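Local atomic coordinates of ferric iron-binding protein HitA (Pseudomonas aeruginosa PAO1, PDB entry 6IWF), a protein that binds ferric iron and probably delivers it for uptake into the bacterium, and takes part in gallium internalization. Residues 4-9 with 53-58. Residues are numbered along the deposited sequence; the frame is centred on the assembly and turned at random.
Sequences TLTLYN and PADVLY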
loop_
_atom_site.group_PDB
_atom_site.type_symbol
_atom_site.label_atom_id
_atom_site.label_comp_id
_atom_site.label_asym_id
_atom_site.label_seq_id
_atom_site.Cartn_x
_atom_site.Cartn_y
_atom_site.Cartn_z
ATOM N N THR A 4 7.349 -21.348 17.095
ATOM C CA THR A 4 6.333 -20.335 16.848
ATOM C C THR A 4 7.013 -19.133 16.201
ATOM O O THR A 4 7.911 -18.533 16.799
ATOM C CB THR A 4 5.639 -19.936 18.154
ATOM O OG1 THR A 4 4.883 -21.051 18.647
ATOM C CG2 THR A 4 4.702 -18.743 17.935
ATOM N N LEU A 5 6.628 -18.824 14.962
ATOM C CA LEU A 5 7.087 -17.602 14.306
ATOM C C LEU A 5 6.278 -16.416 14.818
ATOM O O LEU A 5 5.079 -16.537 15.086
ATOM C CB LEU A 5 6.935 -17.703 12.788
ATOM C CG LEU A 5 7.872 -18.611 11.994
ATOM C CD1 LEU A 5 7.587 -18.527 10.490
ATOM C CD2 LEU A 5 9.329 -18.273 12.281
ATOM N N THR A 6 6.937 -15.270 14.951
ATOM C CA THR A 6 6.269 -14.018 15.290
ATOM C C THR A 6 6.200 -13.167 14.028
ATOM O O THR A 6 7.235 -12.888 13.416
ATOM C CB THR A 6 7.005 -13.274 16.403
ATOM O OG1 THR A 6 7.079 -14.102 17.577
ATOM C CG2 THR A 6 6.269 -11.986 16.748
ATOM N N LEU A 7 4.982 -12.807 13.621
ATOM C CA LEU A 7 4.735 -11.962 12.463
ATOM C C LEU A 7 4.341 -10.578 12.954
ATOM O O LEU A 7 3.329 -10.433 13.643
ATOM C CB LEU A 7 3.628 -12.538 11.577
ATOM C CG LEU A 7 3.147 -11.639 10.429
ATOM C CD1 LEU A 7 4.300 -11.435 9.440
ATOM C CD2 LEU A 7 1.910 -12.225 9.727
ATOM N N TYR A 8 5.136 -9.573 12.600
ATOM C CA TYR A 8 4.756 -8.175 12.791
ATOM C C TYR A 8 3.954 -7.762 11.566
ATOM O O TYR A 8 4.511 -7.656 10.467
ATOM C CB TYR A 8 5.991 -7.288 12.961
ATOM C CG TYR A 8 6.556 -7.254 14.371
ATOM C CD1 TYR A 8 6.312 -8.291 15.268
ATOM C CD2 TYR A 8 7.335 -6.187 14.801
ATOM C CE1 TYR A 8 6.831 -8.263 16.549
ATOM C CE2 TYR A 8 7.858 -6.154 16.091
ATOM C CZ TYR A 8 7.604 -7.198 16.951
ATOM O OH TYR A 8 8.117 -7.179 18.227
ATOM N N ASN A 9 2.642 -7.531 11.741
ATOM C CA ASN A 9 1.738 -7.331 10.609
ATOM C C ASN A 9 1.252 -5.888 10.562
ATOM O O ASN A 9 0.362 -5.495 11.329
ATOM C CB ASN A 9 0.538 -8.278 10.652
ATOM C CG ASN A 9 -0.417 -8.013 9.509
ATOM O OD1 ASN A 9 0.015 -7.642 8.420
ATOM N ND2 ASN A 9 -1.726 -8.156 9.755
ATOM N N PRO A 53 11.441 -9.958 19.152
ATOM C CA PRO A 53 10.945 -11.300 18.843
ATOM C C PRO A 53 10.491 -11.464 17.401
ATOM O O PRO A 53 10.181 -12.595 16.996
ATOM C CB PRO A 53 9.769 -11.456 19.813
ATOM C CG PRO A 53 9.233 -10.055 19.937
ATOM C CD PRO A 53 10.437 -9.143 19.863
ATOM N N ALA A 54 10.476 -10.386 16.612
ATOM C CA ALA A 54 9.940 -10.449 15.257
ATOM C C ALA A 54 10.779 -11.366 14.379
ATOM O O ALA A 54 12.009 -11.270 14.345
ATOM C CB ALA A 54 9.887 -9.050 14.643
ATOM N N ASP A 55 10.105 -12.260 13.660
ATOM C CA ASP A 55 10.764 -13.096 12.670
ATOM C C ASP A 55 10.525 -12.614 11.247
ATOM O O ASP A 55 11.441 -12.670 10.420
ATOM C CB ASP A 55 10.277 -14.542 12.810
ATOM C CG ASP A 55 10.661 -15.148 14.141
ATOM O OD1 ASP A 55 11.883 -15.239 14.411
ATOM O OD2 ASP A 55 9.747 -15.500 14.921
ATOM N N VAL A 56 9.312 -12.138 10.970
ATOM C CA VAL A 56 8.885 -11.668 9.655
ATOM C C VAL A 56 8.131 -10.363 9.859
ATOM O O VAL A 56 7.348 -10.231 10.806
ATOM C CB VAL A 56 7.997 -12.714 8.938
ATOM C CG1 VAL A 56 7.418 -12.156 7.639
ATOM C CG2 VAL A 56 8.793 -13.991 8.658
ATOM N N LEU A 57 8.393 -9.388 8.989
ATOM C CA LEU A 57 7.650 -8.137 8.956
ATOM C C LEU A 57 6.858 -8.064 7.660
ATOM O O LEU A 57 7.395 -8.344 6.587
ATOM C CB LEU A 57 8.589 -6.940 9.064
ATOM C CG LEU A 57 7.961 -5.549 8.875
ATOM C CD1 LEU A 57 6.997 -5.204 9.993
ATOM C CD2 LEU A 57 9.057 -4.499 8.750
ATOM N N TYR A 58 5.591 -7.676 7.762
ATOM C CA TYR A 58 4.689 -7.585 6.618
ATOM C C TYR A 58 4.076 -6.197 6.663
ATOM O O TYR A 58 3.439 -5.848 7.661
ATOM C CB TYR A 58 3.616 -8.675 6.725
ATOM C CG TYR A 58 2.646 -8.838 5.570
ATOM C CD1 TYR A 58 2.884 -8.294 4.312
ATOM C CD2 TYR A 58 1.478 -9.562 5.757
ATOM C CE1 TYR A 58 1.963 -8.487 3.265
ATOM C CE2 TYR A 58 0.569 -9.752 4.737
ATOM C CZ TYR A 58 0.807 -9.219 3.507
ATOM O OH TYR A 58 -0.125 -9.437 2.520
#
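With its CG anti to the carbonyl carbon and beside the backbone N (chi1 -83°), Tyr-8 has its CG on the side of Ala-54, while Asp-55, its CG also beside its own backbone N (chi1 -64°), directs a carboxylate at the main chain of Thr-6. The first pairing is a CH-pi contact: Ala-54 CB sits over the ring centre, 3.5 Å from the centroid of the Tyr-8 ring and almost on its normal. Further out, Tyr-8 OH meets CG and CD of Pro-53, whose side chain runs roughly perpendicular to that of Tyr-8, and the hydroxyl is hydrogen-bonded to Glu-48 on helix 38-48. In the second pairing, Asp-55 OD2 accepts a hydrogen bond from Thr-6 N at 2.8 Å through its anti lone pair: a side-chain oxygen, not a backbone carbonyl, receives this N-H; OD1 is held by Ser-235. Thr-6 O is gripped twice, by Asp-55 N at 2.9 Å and by Val-56 N at 3.3 Å. Strands 4-9 and 56-59 pair in parallel, Leu-7 with Val-56, Tyr-8 with Leu-57 and Asn-9 with Tyr-58, in one lobe of a periplasmic-binding-protein fold, with strand 30-35 on the other edge of 4-9. Tyr-8 N to Val-56 O and Tyr-58 N to Tyr-8 O, both 2.9 Å, continue the pairing. On the other face of the sheet from Tyr-8, Leu-7 CD1 packs against Val-56 CG1 and Tyr-58 CB. Asn-9 and Tyr-58 run alongside each other in the same direction, amide and ring planes 25° apart; the Asn-9 side chain lies about 6 Å from that of His-12, an Fe(3+) ligand in another structure of this protein.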